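Local structure of TsrD (Streptomyces laurentii, 5X7L) at residues 23-28 against 52-57; 30-35 against 115-120. The protein belongs to the SnoaL-like polyketide cyclase family of the NTF2 clan and has an alpha-plus-beta fold of helices packed on an antiparallel sheet. All blocks are in the same frame, centred on the assembly; numbering follows the deposited sequence.

Contact 1: 23-28 against 52-57; sequences GDPRHL and AAIRRW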
ATOM      1  N   GLY B  23      -1.304  23.126  -2.121  1.00 16.19           N
ATOM      2  CA  GLY B  23      -1.716  23.184  -3.520  1.00 16.70           C
ATOM      3  C   GLY B  23      -0.739  23.989  -4.361  1.00 16.01           C
ATOM      4  O   GLY B  23      -1.143  24.759  -5.231  1.00 17.61           O
ATOM      5  N   ASP B  24       0.550  23.810  -4.085  1.00 15.50           N
ATOM      6  CA  ASP B  24       1.612  24.572  -4.734  1.00 15.42           C
ATOM      7  C   ASP B  24       2.564  23.592  -5.412  1.00 14.25           C
ATOM      8  O   ASP B  24       3.428  23.011  -4.753  1.00 14.50           O
ATOM      9  CB  ASP B  24       2.353  25.433  -3.704  1.00 15.48           C
ATOM     10  CG  ASP B  24       3.429  26.315  -4.326  1.00 15.85           C
ATOM     11  OD1 ASP B  24       3.726  26.171  -5.531  1.00 15.42           O
ATOM     12  OD2 ASP B  24       3.990  27.160  -3.599  1.00 17.77           O
ATOM     13  N   PRO B  25       2.407  23.400  -6.734  1.00 14.62           N
ATOM     14  CA  PRO B  25       3.262  22.447  -7.442  1.00 15.25           C
ATOM     15  C   PRO B  25       4.757  22.745  -7.358  1.00 13.25           C
ATOM     16  O   PRO B  25       5.552  21.846  -7.598  1.00 13.51           O
ATOM     17  CB  PRO B  25       2.778  22.554  -8.893  1.00 17.26           C
ATOM     18  CG  PRO B  25       1.377  23.040  -8.792  1.00 18.15           C
ATOM     19  CD  PRO B  25       1.382  23.981  -7.620  1.00 15.77           C
ATOM     20  N   ARG B  26       5.147  23.976  -7.026  1.00 13.26           N
ATOM     21  CA  ARG B  26       6.573  24.312  -6.967  1.00 13.19           C
ATOM     22  C   ARG B  26       7.344  23.469  -5.947  1.00 12.54           C
ATOM     23  O   ARG B  26       8.535  23.212  -6.128  1.00 12.98           O
ATOM     24  CB  ARG B  26       6.771  25.801  -6.678  1.00 12.82           C
ATOM     25  CG  ARG B  26       6.291  26.704  -7.804  1.00 13.05           C
ATOM     26  CD  ARG B  26       6.388  28.167  -7.428  1.00 13.18           C
ATOM     27  NE  ARG B  26       5.520  28.474  -6.297  1.00 13.80           N
ATOM     28  CZ  ARG B  26       5.327  29.691  -5.800  1.00 14.41           C
ATOM     29  NH1 ARG B  26       5.940  30.743  -6.332  1.00 15.10           N
ATOM     30  NH2 ARG B  26       4.513  29.850  -4.765  1.00 16.94           N
ATOM     31  N   HIS B  27       6.676  23.023  -4.889  1.00 12.06           N
ATOM     32  CA  HIS B  27       7.325  22.128  -3.937  1.00 12.80           C
ATOM     33  C   HIS B  27       7.833  20.843  -4.594  1.00 12.08           C
ATOM     34  O   HIS B  27       8.816  20.254  -4.134  1.00 13.00           O
ATOM     35  CB  HIS B  27       6.376  21.776  -2.799  1.00 13.31           C
ATOM     36  CG  HIS B  27       6.282  22.838  -1.756  1.00 16.42           C
ATOM     37  ND1 HIS B  27       7.326  23.132  -0.908  1.00 18.65           N
ATOM     38  CD2 HIS B  27       5.274  23.674  -1.419  1.00 17.24           C
ATOM     39  CE1 HIS B  27       6.968  24.106  -0.093  1.00 21.32           C
ATOM     40  NE2 HIS B  27       5.726  24.454  -0.382  1.00 21.11           N
ATOM     41  N   LEU B  28       7.169  20.402  -5.661  1.00 12.32           N
ATOM     42  CA  LEU B  28       7.590  19.194  -6.369  1.00 12.67           C
ATOM     43  C   LEU B  28       8.964  19.342  -7.012  1.00 12.04           C
ATOM     44  O   LEU B  28       9.657  18.352  -7.227  1.00 13.13           O
ATOM     45  CB  LEU B  28       6.572  18.799  -7.438  1.00 12.98           C
ATOM     46  CG  LEU B  28       5.176  18.457  -6.919  1.00 13.77           C
ATOM     47  CD1 LEU B  28       4.293  18.040  -8.081  1.00 15.63           C
ATOM     48  CD2 LEU B  28       5.223  17.362  -5.858  1.00 13.97           C
ATOM     49  N   ALA B  52       0.280  18.263 -12.705  1.00 14.62           N
ATOM     50  CA  ALA B  52      -1.127  18.184 -13.098  1.00 15.23           C
ATOM     51  C   ALA B  52      -1.986  17.560 -11.995  1.00 15.03           C
ATOM     52  O   ALA B  52      -3.121  17.985 -11.768  1.00 15.96           O
ATOM     53  CB  ALA B  52      -1.274  17.397 -14.396  1.00 16.28           C
ATOM     54  N   ALA B  53      -1.446  16.556 -11.314  1.00 14.76           N
ATOM     55  CA  ALA B  53      -2.155  15.936 -10.195  1.00 15.84           C
ATOM     56  C   ALA B  53      -2.413  16.946  -9.074  1.00 15.69           C
ATOM     57  O   ALA B  53      -3.518  17.005  -8.534  1.00 16.58           O
ATOM     58  CB  ALA B  53      -1.384  14.733  -9.670  1.00 17.19           C
ATOM     59  N   ILE B  54      -1.405  17.750  -8.738  1.00 15.21           N
ATOM     60  CA  ILE B  54      -1.563  18.778  -7.703  1.00 15.98           C
ATOM     61  C   ILE B  54      -2.700  19.729  -8.059  1.00 16.43           C
ATOM     62  O   ILE B  54      -3.546  20.030  -7.219  1.00 18.16           O
ATOM     63  CB  ILE B  54      -0.268  19.605  -7.488  1.00 15.95           C
ATOM     64  CG1 ILE B  54       0.875  18.721  -6.979  1.00 17.23           C
ATOM     65  CG2 ILE B  54      -0.515  20.765  -6.525  1.00 17.02           C
ATOM     66  CD1 ILE B  54       0.593  17.996  -5.680  1.00 18.42           C
ATOM     67  N   ARG B  55      -2.721  20.194  -9.304  1.00 17.43           N
ATOM     68  CA  ARG B  55      -3.760  21.118  -9.749  1.00 18.88           C
ATOM     69  C   ARG B  55      -5.140  20.472  -9.682  1.00 20.06           C
ATOM     70  O   ARG B  55      -6.110  21.116  -9.283  1.00 21.63           O
ATOM     71  CB  ARG B  55      -3.476  21.613 -11.166  1.00 20.89           C
ATOM     72  CG  ARG B  55      -2.202  22.430 -11.283  1.00 22.78           C
ATOM     73  CD  ARG B  55      -2.156  23.202 -12.591  1.00 26.05           C
ATOM     74  NE  ARG B  55      -2.233  22.317 -13.751  1.00 28.12           N
ATOM     75  CZ  ARG B  55      -1.192  21.697 -14.304  1.00 29.23           C
ATOM     76  NH1 ARG B  55       0.031  21.852 -13.808  1.00 29.67           N
ATOM     77  NH2 ARG B  55      -1.377  20.911 -15.357  1.00 29.94           N
ATOM     78  N   ARG B  56      -5.223  19.200 -10.060  1.00 18.92           N
ATOM     79  CA  ARG B  56      -6.494  18.476 -10.030  1.00 19.65           C
ATOM     80  C   ARG B  56      -7.027  18.336  -8.607  1.00 19.67           C
ATOM     81  O   ARG B  56      -8.204  18.601  -8.354  1.00 20.46           O
ATOM     82  CB  ARG B  56      -6.350  17.093 -10.674  1.00 20.71           C
ATOM     83  CG  ARG B  56      -7.593  16.224 -10.553  1.00 22.57           C
ATOM     84  CD  ARG B  56      -7.465  14.935 -11.351  1.00 23.63           C
ATOM     85  NE  ARG B  56      -6.277  14.165 -10.984  1.00 26.16           N
ATOM     86  CZ  ARG B  56      -6.174  13.389  -9.906  1.00 29.04           C
ATOM     87  NH1 ARG B  56      -7.190  13.264  -9.058  1.00 30.23           N
ATOM     88  NH2 ARG B  56      -5.042  12.734  -9.676  1.00 30.29           N
ATOM     89  N   TRP B  57      -6.172  17.917  -7.681  1.00 20.03           N
ATOM     90  CA  TRP B  57      -6.597  17.769  -6.290  1.00 19.88           C
ATOM     91  C   TRP B  57      -7.016  19.107  -5.686  1.00 22.63           C
ATOM     92  O   TRP B  57      -7.981  19.172  -4.927  1.00 22.24           O
ATOM     93  CB  TRP B  57      -5.493  17.152  -5.436  1.00 21.12           C
ATOM     94  CG  TRP B  57      -5.220  15.708  -5.714  1.00 19.86           C
ATOM     95  CD1 TRP B  57      -4.038  15.168  -6.121  1.00 20.48           C
ATOM     96  CD2 TRP B  57      -6.138  14.612  -5.586  1.00 19.93           C
ATOM     97  NE1 TRP B  57      -4.159  13.808  -6.262  1.00 21.07           N
ATOM     98  CE2 TRP B  57      -5.439  13.441  -5.940  1.00 20.83           C
ATOM     99  CE3 TRP B  57      -7.484  14.509  -5.214  1.00 20.68           C
ATOM    100  CZ2 TRP B  57      -6.037  12.179  -5.929  1.00 20.42           C
ATOM    101  CZ3 TRP B  57      -8.078  13.254  -5.203  1.00 20.35           C
ATOM    102  CH2 TRP B  57      -7.354  12.106  -5.560  1.00 20.77           C
TER
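Ile54, on helix 47-60, packs against Gly23, Pro25 and Leu28 in the turn that follows helix 6-22, within the SnoaL-like fold. The contact is apolar, and no hydrogen bond crosses it. The two branches of Ile54 divide the work. Ile54 CG2 lies anti to the backbone N and meets Pro25 CG at 3.7 Å. The two side chains cross obliquely there. The same methyl rests beside the Gly23 backbone, with Gly23 C 3.9 Å from Ile54 CG2. The Leu28 and Ile54 side chains reach toward each other tip to tip, with Leu28 CD1 3.7 Å from Ile54 CG1. Leu28 and Ile54 are both buried, and they also touch Ala19 and Tyr20 of helix 6-22 respectively. That helix ends in a Schellman motif. Gly23 is its C-prime residue with positive phi (54°). Gly23 N is hydrogen-bonded to Tyr20 O, and Asp24 N to Ala19 O. The chain then turns through Asp24. Asp24 OD1 accepts the backbone N of Arg26 in an Asx turn, from above the carboxylate plane. The Arg26 guanidinium grips the same carboxylate side-on in a salt bridge. Arg26 NE lies 3.0 Å from Asp24 OD1, on its syn lone pair, and Arg26 NH2 lies 3.0 Å from Asp24 OD2.

Contact 2: 30-35 against 115-120; sequences HCLHPE and GLFAQH
Leu32 and Phe117 form a single parallel beta bridge, and their side chains lie on one face of it. Phe117 N donates to Cys31 O at 2.8 Å, and His33 N donates to Phe117 O, also at 2.8 Å and nearly straight (173°). The Leu32 and Phe117 side chains cross. Leu32 CD2 sits at the edge of the Phe117 ring, near its plane, and comes 3.9 Å from Phe117 CB. Leu116 points toward 30-35, and its CB meets His33 N. Leu116 CD2 lies 3.7 Å from Cys31 C, while Leu116 CD1 lies 3.7 Å from Leu32 O. The Pro34 ring crosses the Leu116 side chain at about a right angle. His33 packs on Ala118, with His33 CB to Ala118 CB at 3.9 Å. Its CG is anti to the backbone N (chi1 -157°), which sets the direction in which the ring leaves CB. The imidazole is held through both nitrogens. His33 ND1 accepts Glu35 N in the ring plane at 3.0 Å, where the chain turns a corner, and His33 NE2 is hydrogen-bonded to Asp114 OD2. This should limit rotation of the ring. Strand 116-124 is an outermost strand of the four-stranded sheet, next to 101-113. The short, weakly bonded strand 32-33 pairs with it in parallel. Phe117 stacks on Phe110 and reaches Leu12 and Met13 of helix 6-22. Cys31 meets Leu12 and Phe16 of that helix, and Leu32 touches Ile47 and Met50 of helix 47-60.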
ATOM      1  N   HIS B  30      11.483  20.358  -5.681  1.00 12.25           N
ATOM      2  CA  HIS B  30      12.468  20.046  -4.657  1.00 12.92           C
ATOM      3  C   HIS B  30      12.421  18.600  -4.189  1.00 13.25           C
ATOM      4  O   HIS B  30      13.205  18.213  -3.328  1.00 15.46           O
ATOM      5  CB  HIS B  30      12.289  20.999  -3.479  1.00 13.65           C
ATOM      6  CG  HIS B  30      12.388  22.434  -3.877  1.00 15.78           C
ATOM      7  ND1 HIS B  30      13.589  23.109  -3.924  1.00 18.36           N
ATOM      8  CD2 HIS B  30      11.448  23.307  -4.309  1.00 16.39           C
ATOM      9  CE1 HIS B  30      13.378  24.345  -4.338  1.00 18.99           C
ATOM     10  NE2 HIS B  30      12.089  24.490  -4.584  1.00 18.39           N
ATOM     11  N   CYS B  31      11.525  17.795  -4.756  1.00 12.94           N
ATOM     12  CA  CYS B  31      11.486  16.373  -4.401  1.00 12.44           C
ATOM     13  C   CYS B  31      11.306  15.399  -5.564  1.00 12.19           C
ATOM     14  O   CYS B  31      11.618  14.224  -5.399  1.00 12.58           O
ATOM     15  CB  CYS B  31      10.411  16.104  -3.343  1.00 13.73           C
ATOM     16  SG  CYS B  31       8.727  16.511  -3.841  1.00 13.12           S
ATOM     17  N   LEU B  32      10.809  15.864  -6.712  1.00 11.96           N
ATOM     18  CA  LEU B  32      10.601  14.984  -7.864  1.00 12.09           C
ATOM     19  C   LEU B  32      11.578  15.262  -8.992  1.00 12.16           C
ATOM     20  O   LEU B  32      11.903  16.410  -9.290  1.00 13.24           O
ATOM     21  CB  LEU B  32       9.181  15.108  -8.414  1.00 12.88           C
ATOM     22  CG  LEU B  32       8.013  14.888  -7.453  1.00 12.45           C
ATOM     23  CD1 LEU B  32       6.722  14.807  -8.241  1.00 13.47           C
ATOM     24  CD2 LEU B  32       8.182  13.647  -6.589  1.00 12.39           C
ATOM     25  N   HIS B  33      12.015  14.185  -9.631  1.00 12.39           N
ATOM     26  CA  HIS B  33      12.879  14.259 -10.798  1.00 12.67           C
ATOM     27  C   HIS B  33      12.146  14.936 -11.959  1.00 12.06           C
ATOM     28  O   HIS B  33      10.975  14.643 -12.197  1.00 12.25           O
ATOM     29  CB  HIS B  33      13.294  12.845 -11.202  1.00 13.29           C
ATOM     30  CG  HIS B  33      14.559  12.788 -11.994  1.00 14.04           C
ATOM     31  ND1 HIS B  33      14.628  13.171 -13.314  1.00 14.48           N
ATOM     32  CD2 HIS B  33      15.802  12.379 -11.655  1.00 15.30           C
ATOM     33  CE1 HIS B  33      15.862  13.009 -13.754  1.00 15.97           C
ATOM     34  NE2 HIS B  33      16.594  12.527 -12.767  1.00 16.26           N
ATOM     35  N   PRO B  34      12.827  15.829 -12.699  1.00 12.24           N
ATOM     36  CA  PRO B  34      12.166  16.433 -13.864  1.00 12.79           C
ATOM     37  C   PRO B  34      11.684  15.402 -14.893  1.00 12.68           C
ATOM     38  O   PRO B  34      10.721  15.659 -15.613  1.00 12.92           O
ATOM     39  CB  PRO B  34      13.259  17.331 -14.460  1.00 13.51           C
ATOM     40  CG  PRO B  34      14.120  17.681 -13.299  1.00 14.16           C
ATOM     41  CD  PRO B  34      14.146  16.438 -12.445  1.00 13.24           C
ATOM     42  N   GLU B  35      12.338  14.246 -14.938  1.00 13.08           N
ATOM     43  CA  GLU B  35      11.966  13.165 -15.853  1.00 14.07           C
ATOM     44  C   GLU B  35      11.185  12.067 -15.123  1.00 13.59           C
ATOM     45  O   GLU B  35      11.303  10.883 -15.448  1.00 14.59           O
ATOM     46  CB  GLU B  35      13.214  12.586 -16.525  1.00 16.03           C
ATOM     47  CG  GLU B  35      14.001  13.623 -17.313  1.00 19.52           C
ATOM     48  CD  GLU B  35      15.229  13.043 -17.984  1.00 26.76           C
ATOM     49  OE1 GLU B  35      16.174  12.651 -17.268  1.00 29.63           O
ATOM     50  OE2 GLU B  35      15.250  12.984 -19.229  1.00 31.71           O
ATOM     51  N   GLY B 115      19.165  12.053  -6.517  1.00 15.60           N
ATOM     52  CA  GLY B 115      18.743  12.731  -5.297  1.00 15.81           C
ATOM     53  C   GLY B 115      17.278  13.131  -5.225  1.00 14.37           C
ATOM     54  O   GLY B 115      16.898  13.890  -4.332  1.00 15.25           O
ATOM     55  N   LEU B 116      16.458  12.619  -6.145  1.00 13.49           N
ATOM     56  CA  LEU B 116      15.038  12.977  -6.222  1.00 12.63           C
ATOM     57  C   LEU B 116      14.193  11.730  -6.462  1.00 12.01           C
ATOM     58  O   LEU B 116      14.693  10.725  -6.965  1.00 13.34           O
ATOM     59  CB  LEU B 116      14.807  13.986  -7.350  1.00 12.88           C
ATOM     60  CG  LEU B 116      15.517  15.334  -7.198  1.00 13.78           C
ATOM     61  CD1 LEU B 116      15.518  16.095  -8.514  1.00 14.54           C
ATOM     62  CD2 LEU B 116      14.874  16.177  -6.103  1.00 15.40           C
ATOM     63  N   PHE B 117      12.912  11.789  -6.114  1.00 11.91           N
ATOM     64  CA  PHE B 117      12.006  10.689  -6.444  1.00 12.18           C
ATOM     65  C   PHE B 117      11.765  10.684  -7.951  1.00 11.72           C
ATOM     66  O   PHE B 117      11.380  11.702  -8.518  1.00 12.44           O
ATOM     67  CB  PHE B 117      10.666  10.817  -5.720  1.00 11.92           C
ATOM     68  CG  PHE B 117      10.763  10.863  -4.218  1.00 11.87           C
ATOM     69  CD1 PHE B 117      11.723  10.131  -3.526  1.00 12.62           C
ATOM     70  CD2 PHE B 117       9.858  11.623  -3.489  1.00 13.00           C
ATOM     71  CE1 PHE B 117      11.782  10.175  -2.141  1.00 13.23           C
ATOM     72  CE2 PHE B 117       9.912  11.671  -2.108  1.00 13.81           C
ATOM     73  CZ  PHE B 117      10.876  10.946  -1.430  1.00 13.64           C
ATOM     74  N   ALA B 118      11.987   9.539  -8.595  1.00 11.86           N
ATOM     75  CA  ALA B 118      11.902   9.442 -10.055  1.00 12.57           C
ATOM     76  C   ALA B 118      10.773   8.541 -10.539  1.00 11.96           C
ATOM     77  O   ALA B 118      10.421   8.563 -11.718  1.00 12.86           O
ATOM     78  CB  ALA B 118      13.228   8.953 -10.622  1.00 13.92           C
ATOM     79  N   GLN B 119      10.212   7.750  -9.635  1.00 12.11           N
ATOM     80  CA  GLN B 119       9.201   6.777  -9.985  1.00 13.05           C
ATOM     81  C   GLN B 119       8.549   6.296  -8.692  1.00 11.50           C
ATOM     82  O   GLN B 119       9.162   6.389  -7.633  1.00 12.16           O
ATOM     83  CB  GLN B 119       9.886   5.648 -10.760  1.00 18.67           C
ATOM     84  CG  GLN B 119       9.229   4.305 -10.739  1.00 18.58           C
ATOM     85  CD  GLN B 119       9.917   3.303 -11.642  1.00 15.91           C
ATOM     86  OE1 GLN B 119      11.080   3.462 -12.040  1.00 15.79           O
ATOM     87  NE2 GLN B 119       9.192   2.262 -11.979  1.00 16.14           N
ATOM     88  N   HIS B 120       7.312   5.807  -8.764  1.00 11.61           N
ATOM     89  CA  HIS B 120       6.664   5.235  -7.585  1.00 11.07           C
ATOM     90  C   HIS B 120       5.832   4.009  -7.912  1.00 10.79           C
ATOM     91  O   HIS B 120       5.443   3.785  -9.058  1.00 11.71           O
ATOM     92  CB  HIS B 120       5.781   6.266  -6.868  1.00 11.73           C
ATOM     93  CG  HIS B 120       4.525   6.612  -7.607  1.00 11.84           C
ATOM     94  ND1 HIS B 120       4.429   7.716  -8.425  1.00 12.10           N
ATOM     95  CD2 HIS B 120       3.318   6.001  -7.653  1.00 12.82           C
ATOM     96  CE1 HIS B 120       3.215   7.772  -8.943  1.00 12.94           C
ATOM     97  NE2 HIS B 120       2.523   6.740  -8.495  1.00 12.89           N
TER

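The centres of contacts 1 and 2 lie about 14 Å apart. Their first segments, 23-28 and 30-35, nearly adjoin in sequence, so one connection after helix 6-22 serves both. Along the chain the order is 23-28, 30-35, 52-57, 115-120, and the two contacts therefore interleave. Contact 1 joins this connection to helix 47-60. Contact 2 then joins it to strand 116-124, an outermost strand of the antiparallel sheet. Helix 6-22 touches residues of both contacts. Helix 47-60 carries one side of contact 1 and also meets Leu32 of contact 2. Together the contacts tie the early helical part of the SnoaL-like fold to the last strand of its sheet, within a single chain.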